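Local coordinates for protein V-type ATP synthase alpha chain (Thermoplasma volcanium, PDB 4O1S) that belongs to the intein splicing-domain family and is carried as a compact, mostly beta-stranded unit within subunit A of an archaeal V-type ATPase, at residues Glu106-Ala110 with Ser111-Val115; Lys18-Ile22 with Lys23-Ser27; Ile46-Lys49 with Asp50-Ile54. All blocks are in the same frame, centred on the assembly; numbering follows the deposited sequence.

Contact 1 (Glu106-Ala110 with Ser111-Val115). With SO4 (sulfate ion), chain G.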
ATOM      1  N   GLU A 106       3.825   0.893 -16.636  1.00 33.82           N
ATOM      2  CA  GLU A 106       3.192   2.162 -16.289  1.00 40.57           C
ATOM      3  C   GLU A 106       2.352   2.124 -15.050  1.00 35.28           C
ATOM      4  O   GLU A 106       1.898   1.052 -14.642  1.00 34.41           O
ATOM      5  CB  GLU A 106       2.394   2.719 -17.447  1.00 49.83           C
ATOM      6  CG  GLU A 106       1.605   1.699 -18.182  1.00 59.50           C
ATOM      7  CD  GLU A 106       1.194   2.213 -19.538  1.00 75.99           C
ATOM      8  OE1 GLU A 106      -0.036   2.252 -19.803  1.00 75.46           O
ATOM      9  OE2 GLU A 106       2.109   2.575 -20.331  1.00 83.19           O
ATOM     10  N   GLU A 107       2.204   3.300 -14.432  1.00 35.31           N
ATOM     11  CA  GLU A 107       1.370   3.465 -13.248  1.00 32.70           C
ATOM     12  C   GLU A 107      -0.085   3.481 -13.707  1.00 36.92           C
ATOM     13  O   GLU A 107      -0.427   4.116 -14.706  1.00 36.20           O
ATOM     14  CB  GLU A 107       1.691   4.774 -12.539  1.00 32.06           C
ATOM     15  CG  GLU A 107       3.148   4.957 -12.164  1.00 50.38           C
ATOM     16  CD  GLU A 107       3.415   6.301 -11.467  1.00 67.11           C
ATOM     17  OE1 GLU A 107       2.447   7.077 -11.229  1.00 65.92           O
ATOM     18  OE2 GLU A 107       4.604   6.580 -11.166  1.00 72.80           O
ATOM     19  N   VAL A 108      -0.952   2.778 -12.997  1.00 33.08           N
ATOM     20  CA  VAL A 108      -2.357   2.827 -13.347  1.00 33.15           C
ATOM     21  C   VAL A 108      -3.207   2.909 -12.085  1.00 30.84           C
ATOM     22  O   VAL A 108      -2.887   2.303 -11.060  1.00 34.00           O
ATOM     23  CB  VAL A 108      -2.773   1.620 -14.217  1.00 41.58           C
ATOM     24  CG1 VAL A 108      -2.624   0.371 -13.428  1.00 56.71           C
ATOM     25  CG2 VAL A 108      -4.228   1.741 -14.655  1.00 37.63           C
ATOM     26  N   MET A 109      -4.278   3.688 -12.163  1.00 30.23           N
ATOM     27  CA  MET A 109      -5.204   3.814 -11.060  1.00 26.90           C
ATOM     28  C   MET A 109      -6.012   2.559 -10.944  1.00 23.60           C
ATOM     29  O   MET A 109      -6.403   1.942 -11.949  1.00 29.99           O
ATOM     30  CB  MET A 109      -6.129   5.013 -11.254  1.00 31.15           C
ATOM     31  CG  MET A 109      -5.389   6.330 -11.113  1.00 38.21           C
ATOM     32  SD  MET A 109      -6.530   7.685 -10.851  1.00 45.80           S
ATOM     33  CE  MET A 109      -7.360   7.619 -12.426  1.00 19.28           C
ATOM     34  N   ALA A 110      -6.256   2.187  -9.702  1.00 15.72           N
ATOM     35  CA  ALA A 110      -7.095   1.051  -9.405  1.00 20.57           C
ATOM     36  C   ALA A 110      -8.391   1.106 -10.250  1.00 28.38           C
ATOM     37  O   ALA A 110      -8.853   0.105 -10.826  1.00 37.21           O
ATOM     38  CB  ALA A 110      -7.381   1.030  -7.903  1.00 24.85           C
ATOM     39  N   SER A 111      -8.946   2.299 -10.378  1.00 31.04           N
ATOM     40  CA  SER A 111     -10.159   2.462 -11.162  1.00 29.76           C
ATOM     41  C   SER A 111      -9.943   2.298 -12.667  1.00 30.51           C
ATOM     42  O   SER A 111     -10.911   2.247 -13.402  1.00 34.11           O
ATOM     43  CB  SER A 111     -10.795   3.813 -10.870  1.00 29.06           C
ATOM     44  OG  SER A 111      -9.908   4.853 -11.228  1.00 41.87           O
ATOM     45  N   ASN A 112      -8.696   2.214 -13.139  1.00 24.96           N
ATOM     46  CA  ASN A 112      -8.487   1.979 -14.583  1.00 26.35           C
ATOM     47  C   ASN A 112      -7.897   0.617 -14.884  1.00 31.08           C
ATOM     48  O   ASN A 112      -7.816   0.188 -16.040  1.00 27.26           O
ATOM     49  CB  ASN A 112      -7.625   3.061 -15.219  1.00 29.58           C
ATOM     50  CG  ASN A 112      -8.305   4.405 -15.228  1.00 36.32           C
ATOM     51  OD1 ASN A 112      -9.522   4.497 -15.415  1.00 46.86           O
ATOM     52  ND2 ASN A 112      -7.531   5.457 -15.001  1.00 29.48           N
ATOM     53  N   LEU A 113      -7.466  -0.049 -13.826  1.00 30.28           N
ATOM     54  CA  LEU A 113      -7.058  -1.429 -13.930  1.00 30.68           C
ATOM     55  C   LEU A 113      -8.120  -2.308 -14.633  1.00 33.27           C
ATOM     56  O   LEU A 113      -9.336  -2.150 -14.421  1.00 46.90           O
ATOM     57  CB  LEU A 113      -6.781  -1.933 -12.529  1.00 32.85           C
ATOM     58  CG  LEU A 113      -5.812  -3.092 -12.430  1.00 37.84           C
ATOM     59  CD1 LEU A 113      -4.495  -2.683 -13.080  1.00 32.48           C
ATOM     60  CD2 LEU A 113      -5.657  -3.450 -10.942  1.00 37.31           C
ATOM     61  N   LYS A 114      -7.656  -3.216 -15.486  1.00 26.50           N
ATOM     62  CA  LYS A 114      -8.532  -4.185 -16.145  1.00 27.30           C
ATOM     63  C   LYS A 114      -8.130  -5.584 -15.724  1.00 30.45           C
ATOM     64  O   LYS A 114      -6.953  -5.840 -15.483  1.00 30.05           O
ATOM     65  CB  LYS A 114      -8.409  -4.109 -17.665  1.00 23.19           C
ATOM     66  CG  LYS A 114      -8.261  -2.709 -18.257  1.00 34.88           C
ATOM     67  CD  LYS A 114      -9.499  -1.831 -18.059  1.00 52.19           C
ATOM     68  CE  LYS A 114      -9.304  -0.437 -18.693  1.00 60.65           C
ATOM     69  NZ  LYS A 114     -10.372   0.533 -18.294  1.00 63.75           N
ATOM     70  N   VAL A 115      -9.094  -6.494 -15.635  1.00 29.55           N
ATOM     71  CA  VAL A 115      -8.729  -7.892 -15.487  1.00 32.24           C
ATOM     72  C   VAL A 115      -7.855  -8.231 -16.677  1.00 37.06           C
ATOM     73  O   VAL A 115      -8.016  -7.665 -17.773  1.00 36.12           O
ATOM     74  CB  VAL A 115      -9.939  -8.831 -15.442  1.00 30.06           C
ATOM     75  CG1 VAL A 115     -10.881  -8.391 -14.345  1.00 34.73           C
ATOM     76  CG2 VAL A 115     -10.650  -8.870 -16.795  1.00 27.10           C
TER
HETATM   77  S   SO4 G 205      -3.967   6.456 -14.794  1.00 97.94           S
HETATM   78  O1  SO4 G 205      -3.664   6.024 -16.168  1.00 98.48           O
HETATM   79  O2  SO4 G 205      -2.745   6.534 -13.981  1.00103.30           O
HETATM   80  O3  SO4 G 205      -4.545   7.807 -14.796  1.00 99.14           O
HETATM   81  O4  SO4 G 205      -4.896   5.473 -14.224  1.00 89.77           O
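Met109 and Asn112 close a type I beta turn at the end of strand 104-109, with Ala110 and Ser111 at its corners and Asn112 N bonded to Met109 O at 2.6 Å. That oxygen takes a second N-H, from Leu113 N at 2.9 Å. The two donors reach it differently: Asn112 N stands above the carbonyl plane, 53° out of it, while Leu113 N comes in close to the line of the C=O bond. Leu113 N also makes a weak bond to Ala110 O.

Val108 and Leu113, on either side of the turn in sequence, cross at about a right angle. Val108 CG1 lies 3.6 Å from Leu113 CD1, and the other branch, CG2, packs on Asn112 CB at 3.7 Å. Leu113 turns CG away from its own backbone N (chi1 -155°), which brings CD1 to the valine.

A sulfate ion, probably from the crystallisation liquor, sits beside the turn: Met109 N donates to its O4 at 2.8 Å in a nearly straight bond. The Met109 and Asn112 side chains run side by side there.

Val108 and Leu113 both rest on Val99 of strand 96-101. Leu113 also touches Ile81 and Ala110 touches Val79, both of strand 77-83, so the turn is packed against strands of two sheets.

Contact 2 (Lys18-Ile22 with Lys23-Ser27)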
ATOM      1  N   LYS A  18       8.517  -8.837  10.896  1.00 62.41           N
ATOM      2  CA  LYS A  18       7.108  -8.874  11.269  1.00 69.45           C
ATOM      3  C   LYS A  18       6.161  -8.437  10.162  1.00 59.23           C
ATOM      4  O   LYS A  18       6.523  -7.694   9.244  1.00 51.24           O
ATOM      5  CB  LYS A  18       6.843  -8.049  12.532  1.00 75.61           C
ATOM      6  CG  LYS A  18       6.770  -8.888  13.814  1.00 81.63           C
ATOM      7  CD  LYS A  18       8.004  -9.777  13.986  1.00 83.04           C
ATOM      8  CE  LYS A  18       8.074 -10.411  15.368  1.00 81.02           C
ATOM      9  NZ  LYS A  18       9.498 -10.642  15.755  1.00 81.30           N
ATOM     10  N   THR A  19       4.940  -8.933  10.261  1.00 52.02           N
ATOM     11  CA  THR A  19       3.893  -8.528   9.358  1.00 44.30           C
ATOM     12  C   THR A  19       2.813  -7.965  10.242  1.00 37.82           C
ATOM     13  O   THR A  19       2.496  -8.536  11.278  1.00 44.81           O
ATOM     14  CB  THR A  19       3.336  -9.720   8.607  1.00 43.94           C
ATOM     15  OG1 THR A  19       4.428 -10.489   8.111  1.00 60.49           O
ATOM     16  CG2 THR A  19       2.509  -9.267   7.450  1.00 38.39           C
ATOM     17  N   ILE A  20       2.243  -6.845   9.828  1.00 23.65           N
ATOM     18  CA  ILE A  20       1.203  -6.205  10.604  1.00 20.30           C
ATOM     19  C   ILE A  20       0.172  -5.530   9.698  1.00 25.14           C
ATOM     20  O   ILE A  20       0.510  -4.939   8.656  1.00 23.15           O
ATOM     21  CB  ILE A  20       1.810  -5.193  11.611  1.00 23.91           C
ATOM     22  CG1 ILE A  20       0.781  -4.779  12.650  1.00 19.34           C
ATOM     23  CG2 ILE A  20       2.349  -3.943  10.908  1.00 24.52           C
ATOM     24  CD1 ILE A  20       1.360  -3.857  13.686  1.00 18.24           C
ATOM     25  N   LYS A  21      -1.092  -5.659  10.083  1.00 23.28           N
ATOM     26  CA  LYS A  21      -2.169  -5.004   9.364  1.00 25.40           C
ATOM     27  C   LYS A  21      -2.054  -3.514   9.625  1.00 28.40           C
ATOM     28  O   LYS A  21      -1.812  -3.102  10.767  1.00 34.62           O
ATOM     29  CB  LYS A  21      -3.513  -5.509   9.873  1.00 31.09           C
ATOM     30  CG  LYS A  21      -3.845  -6.928   9.474  1.00 29.81           C
ATOM     31  CD  LYS A  21      -5.206  -7.289   9.994  1.00 37.37           C
ATOM     32  CE  LYS A  21      -5.343  -8.768  10.242  1.00 38.28           C
ATOM     33  NZ  LYS A  21      -6.414  -8.968  11.244  1.00 38.30           N
ATOM     34  N   ILE A  22      -2.226  -2.704   8.585  1.00 17.70           N
ATOM     35  CA  ILE A  22      -2.046  -1.257   8.724  1.00 19.04           C
ATOM     36  C   ILE A  22      -2.960  -0.633   9.803  1.00 27.57           C
ATOM     37  O   ILE A  22      -2.550   0.259  10.532  1.00 31.48           O
ATOM     38  CB  ILE A  22      -2.145  -0.520   7.372  1.00 17.69           C
ATOM     39  CG1 ILE A  22      -1.633   0.917   7.502  1.00 18.56           C
ATOM     40  CG2 ILE A  22      -3.571  -0.559   6.808  1.00 20.22           C
ATOM     41  CD1 ILE A  22      -1.136   1.542   6.145  1.00 18.92           C
ATOM     42  N   LYS A  23      -4.175  -1.136   9.949  1.00 27.81           N
ATOM     43  CA  LYS A  23      -5.060  -0.570  10.956  1.00 32.32           C
ATOM     44  C   LYS A  23      -4.554  -0.837  12.377  1.00 32.00           C
ATOM     45  O   LYS A  23      -4.768  -0.021  13.279  1.00 32.77           O
ATOM     46  CB  LYS A  23      -6.486  -1.090  10.786  1.00 29.75           C
ATOM     47  CG  LYS A  23      -6.690  -2.510  11.273  1.00 27.69           C
ATOM     48  CD  LYS A  23      -8.110  -2.930  10.966  1.00 33.52           C
ATOM     49  CE  LYS A  23      -8.386  -4.336  11.446  1.00 36.68           C
ATOM     50  NZ  LYS A  23      -7.752  -4.536  12.771  1.00 46.11           N
ATOM     51  N   ASP A  24      -3.870  -1.963  12.576  1.00 24.61           N
ATOM     52  CA  ASP A  24      -3.338  -2.282  13.898  1.00 24.16           C
ATOM     53  C   ASP A  24      -2.116  -1.430  14.217  1.00 31.43           C
ATOM     54  O   ASP A  24      -1.961  -0.918  15.345  1.00 33.36           O
ATOM     55  CB  ASP A  24      -2.991  -3.768  14.011  1.00 20.66           C
ATOM     56  CG  ASP A  24      -4.217  -4.660  13.919  1.00 28.01           C
ATOM     57  OD1 ASP A  24      -5.330  -4.156  14.217  1.00 33.24           O
ATOM     58  OD2 ASP A  24      -4.077  -5.847  13.537  1.00 25.52           O
ATOM     59  N   LEU A  25      -1.257  -1.289  13.210  1.00 27.38           N
ATOM     60  CA  LEU A  25      -0.074  -0.452  13.305  1.00 26.09           C
ATOM     61  C   LEU A  25      -0.477   0.979  13.645  1.00 26.16           C
ATOM     62  O   LEU A  25       0.073   1.596  14.554  1.00 30.55           O
ATOM     63  CB  LEU A  25       0.658  -0.467  11.970  1.00 31.60           C
ATOM     64  CG  LEU A  25       1.759   0.580  11.822  1.00 35.53           C
ATOM     65  CD1 LEU A  25       2.799   0.386  12.916  1.00 36.24           C
ATOM     66  CD2 LEU A  25       2.395   0.492  10.461  1.00 21.30           C
ATOM     67  N   TYR A  26      -1.446   1.493  12.903  1.00 16.69           N
ATOM     68  CA  TYR A  26      -1.963   2.826  13.134  1.00 22.28           C
ATOM     69  C   TYR A  26      -2.457   2.981  14.569  1.00 30.06           C
ATOM     70  O   TYR A  26      -2.146   3.963  15.257  1.00 37.98           O
ATOM     71  CB  TYR A  26      -3.105   3.154  12.153  1.00 19.52           C
ATOM     72  CG  TYR A  26      -3.515   4.618  12.231  1.00 24.06           C
ATOM     73  CD1 TYR A  26      -2.890   5.582  11.430  1.00 24.60           C
ATOM     74  CD2 TYR A  26      -4.511   5.041  13.122  1.00 18.46           C
ATOM     75  CE1 TYR A  26      -3.253   6.921  11.512  1.00 25.31           C
ATOM     76  CE2 TYR A  26      -4.868   6.375  13.215  1.00 17.16           C
ATOM     77  CZ  TYR A  26      -4.234   7.304  12.414  1.00 23.60           C
ATOM     78  OH  TYR A  26      -4.590   8.623  12.517  1.00 32.30           O
ATOM     79  N   SER A  27      -3.230   2.006  15.014  1.00 25.45           N
ATOM     80  CA  SER A  27      -3.919   2.122  16.282  1.00 29.34           C
ATOM     81  C   SER A  27      -2.908   2.181  17.412  1.00 31.40           C
ATOM     82  O   SER A  27      -3.053   2.945  18.386  1.00 35.20           O
ATOM     83  CB  SER A  27      -4.819   0.915  16.478  1.00 33.56           C
ATOM     84  OG  SER A  27      -5.673   1.135  17.576  1.00 42.51           O
TER
HETATM   85  O   HOH W   1      -2.019  -6.888  12.437  1.00 27.51           O
HETATM   86  O   HOH W   2      -6.061  -7.586  13.623  1.00 38.36           O
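Asp24 OD2 is gripped by two waters that tie it to Lys21, each donating to it at 2.6 Å. Water 1 accepts from Lys21 N and water 2 from Lys21 NZ, so one lysine holds the carboxylate oxygen from its backbone and from its tip. The two side chains lie alongside each other, Lys21 CB 3.7 Å from OD2, while NZ itself stays too far for a salt bridge. The other oxygen, OD1, forms one with Lys23 NZ at 2.8 Å, met on the syn side but 33° out of the carboxylate plane. For that, Lys23 places CG between its backbone N and carbonyl carbon (chi1 76°) and bends again at its last torsion.

Lys21 is the N-cap residue of helix 22-31. Its carbonyl accepts Leu25 N at 3.1 Å, nearly straight, and Ile22 O accepts Tyr26 N at 2.9 Å. On the apolar side, Ile20 CD1 reaches Leu25 CB at 3.9 Å, the side chains crossing at about a right angle.

Asp24 thus reaches the N-cap N-H through water, not by the direct bond of a capping box. Its negative charge near the helix start, between two lysines, probably suits the helix dipole and keeps the carboxylate ionised.

Contact 3 (Ile46-Lys49 with Asp50-Ile54)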
ATOM      1  N   ILE A  46      -0.573  10.694  12.092  1.00 25.69           N
ATOM      2  CA  ILE A  46       0.320  10.504  13.201  1.00 28.57           C
ATOM      3  C   ILE A  46       1.717  10.761  12.707  1.00 29.65           C
ATOM      4  O   ILE A  46       2.161  10.216  11.686  1.00 30.39           O
ATOM      5  CB  ILE A  46       0.256   9.096  13.813  1.00 26.14           C
ATOM      6  CG1 ILE A  46      -1.184   8.615  13.988  1.00 16.68           C
ATOM      7  CG2 ILE A  46       1.017   9.069  15.146  1.00 21.14           C
ATOM      8  CD1 ILE A  46      -1.232   7.132  14.325  1.00 18.42           C
ATOM      9  N   HIS A  47       2.409  11.610  13.441  1.00 20.48           N
ATOM     10  CA  HIS A  47       3.799  11.839  13.163  1.00 24.61           C
ATOM     11  C   HIS A  47       4.625  11.000  14.149  1.00 24.75           C
ATOM     12  O   HIS A  47       4.496  11.117  15.368  1.00 32.22           O
ATOM     13  CB  HIS A  47       4.098  13.342  13.233  1.00 35.23           C
ATOM     14  CG  HIS A  47       5.499  13.701  12.860  1.00 42.96           C
ATOM     15  ND1 HIS A  47       6.264  12.928  12.014  1.00 42.94           N
ATOM     16  CD2 HIS A  47       6.290  14.733  13.249  1.00 43.60           C
ATOM     17  CE1 HIS A  47       7.458  13.480  11.881  1.00 46.92           C
ATOM     18  NE2 HIS A  47       7.498  14.575  12.620  1.00 44.64           N
ATOM     19  N   LEU A  48       5.454  10.131  13.606  1.00 18.92           N
ATOM     20  CA  LEU A  48       6.152   9.146  14.406  1.00 32.35           C
ATOM     21  C   LEU A  48       7.476   9.677  14.938  1.00 37.25           C
ATOM     22  O   LEU A  48       8.354  10.042  14.153  1.00 35.30           O
ATOM     23  CB  LEU A  48       6.420   7.893  13.551  1.00 31.20           C
ATOM     24  CG  LEU A  48       5.344   6.804  13.468  1.00 23.35           C
ATOM     25  CD1 LEU A  48       3.964   7.302  13.867  1.00 14.95           C
ATOM     26  CD2 LEU A  48       5.329   6.263  12.086  1.00 15.51           C
ATOM     27  N   LYS A  49       7.628   9.696  16.261  1.00 39.62           N
ATOM     28  CA  LYS A  49       8.928   9.991  16.866  1.00 37.15           C
ATOM     29  C   LYS A  49      10.034   9.024  16.359  1.00 41.80           C
ATOM     30  O   LYS A  49      11.078   9.485  15.906  1.00 38.26           O
ATOM     31  CB  LYS A  49       8.838  10.023  18.394  1.00 28.48           C
ATOM     32  CG  LYS A  49      10.188  10.135  19.078  1.00 29.49           C
ATOM     33  CD  LYS A  49      10.574  11.588  19.339  1.00 49.58           C
ATOM     34  CE  LYS A  49      10.238  12.025  20.773  1.00 63.19           C
ATOM     35  NZ  LYS A  49       9.163  13.092  20.854  1.00 68.07           N
ATOM     36  N   ASP A  50       9.796   7.707  16.413  1.00 41.53           N
ATOM     37  CA  ASP A  50      10.676   6.723  15.761  1.00 34.90           C
ATOM     38  C   ASP A  50      10.052   6.276  14.471  1.00 42.79           C
ATOM     39  O   ASP A  50       8.988   5.640  14.484  1.00 44.68           O
ATOM     40  CB  ASP A  50      10.838   5.442  16.576  1.00 40.27           C
ATOM     41  CG  ASP A  50      11.490   5.661  17.903  1.00 62.20           C
ATOM     42  OD1 ASP A  50      12.275   6.624  18.043  1.00 67.90           O
ATOM     43  OD2 ASP A  50      11.216   4.854  18.815  1.00 74.15           O
ATOM     44  N   PRO A  51      10.729   6.544  13.352  1.00 51.95           N
ATOM     45  CA  PRO A  51      10.228   6.129  12.036  1.00 49.61           C
ATOM     46  C   PRO A  51       9.970   4.629  12.008  1.00 38.77           C
ATOM     47  O   PRO A  51      10.690   3.843  12.627  1.00 33.39           O
ATOM     48  CB  PRO A  51      11.387   6.466  11.103  1.00 58.75           C
ATOM     49  CG  PRO A  51      12.608   6.392  11.992  1.00 63.10           C
ATOM     50  CD  PRO A  51      12.133   6.976  13.302  1.00 59.46           C
ATOM     51  N   ILE A  52       8.925   4.239  11.302  1.00 32.45           N
ATOM     52  CA  ILE A  52       8.623   2.836  11.163  1.00 35.17           C
ATOM     53  C   ILE A  52       9.513   2.340  10.045  1.00 44.96           C
ATOM     54  O   ILE A  52       9.629   2.980   8.999  1.00 47.89           O
ATOM     55  CB  ILE A  52       7.102   2.602  10.886  1.00 47.19           C
ATOM     56  CG1 ILE A  52       6.534   1.608  11.883  1.00 53.23           C
ATOM     57  CG2 ILE A  52       6.831   2.094   9.507  1.00 50.17           C
ATOM     58  CD1 ILE A  52       6.393   2.188  13.280  1.00 58.50           C
ATOM     59  N   GLN A  53      10.185   1.223  10.274  1.00 44.96           N
ATOM     60  CA  GLN A  53      11.074   0.716   9.254  1.00 41.62           C
ATOM     61  C   GLN A  53      10.425  -0.359   8.393  1.00 44.95           C
ATOM     62  O   GLN A  53      10.188  -1.488   8.840  1.00 42.71           O
ATOM     63  CB  GLN A  53      12.339   0.212   9.891  1.00 44.50           C
ATOM     64  CG  GLN A  53      13.208   1.328  10.337  1.00 61.01           C
ATOM     65  CD  GLN A  53      14.470   0.826  10.986  1.00 80.48           C
ATOM     66  OE1 GLN A  53      14.716  -0.381  11.027  1.00 87.64           O
ATOM     67  NE2 GLN A  53      15.286   1.747  11.503  1.00 85.69           N
ATOM     68  N   ILE A  54      10.155   0.013   7.147  1.00 41.46           N
ATOM     69  CA  ILE A  54       9.448  -0.845   6.216  1.00 42.37           C
ATOM     70  C   ILE A  54      10.258  -1.156   4.981  1.00 45.65           C
ATOM     71  O   ILE A  54      11.378  -0.680   4.822  1.00 52.76           O
ATOM     72  CB  ILE A  54       8.183  -0.162   5.716  1.00 37.50           C
ATOM     73  CG1 ILE A  54       8.390   1.345   5.713  1.00 34.50           C
ATOM     74  CG2 ILE A  54       7.013  -0.547   6.576  1.00 37.77           C
ATOM     75  CD1 ILE A  54       7.690   2.010   4.581  1.00 40.59           C
TER
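Leu48 and Ile52 make the apolar contact across a corner in strand 43-58: Leu48 CD2 comes to 4.2 Å from Ile52 CB, a loose touch on the inner side of the bend. Leu48 sets CG beside its backbone N (chi1 -87°), away from its carbonyl carbon, and its CB is directed toward 50-54. Both side chains also rest on Glu29 of helix 22-31.

The remaining contacts are of side-chain atoms with backbone. Leu48 CB lies 3.5 Å from Asp50 O, and Pro51 CD, on the proline ring, lies 3.8 Å from Lys49 O. Asp50 OD1 approaches Lys49 C at 3.7 Å, a van der Waals contact.

Backbone conformation makes the corner. Lys49 adopts helical angles (phi -56°, psi -51°) between residues that are extended. The chain turns at Lys49 and Asp50, a break in the long strand 43-58, which is shared by the hairpins with 36-40 and 61-75.

Polar bonds come from elsewhere. Asn35 OD1 accepts Lys49 N; before the break Leu48 pairs through its backbone with Arg68, and after it Ile52 does likewise with Ser67 on the same strand, 61-75.

No hydrogen bond joins 46-49 to 50-54, and Pro51 has no N-H with which to make one. The bend is probably held by its backbone torsions, by the leucine folded under it and by polar partners from neighbouring parts of the chain.

Along the chain the order is contact 2, contact 3, contact 1, all within the intein splicing domain. Contacts 2 and 3 are neighbours, their centres 12 Å apart: helix 22-31 lies over the bent strand 43-58, with Leu25 CD1 4.0 Å from Ile52 CD1 and Tyr26 meeting Ile46. Contact 1 lies on the opposite side of the chain's centre, about 26 Å from contact 2 and 30 Å from contact 3 between centres, and touches neither. Its strand, 104-109, edges another antiparallel sheet. Together they lie on opposite sides of a domain built chiefly of strands: on one the helix covers a strand corner, on the other a tight turn redirects the chain.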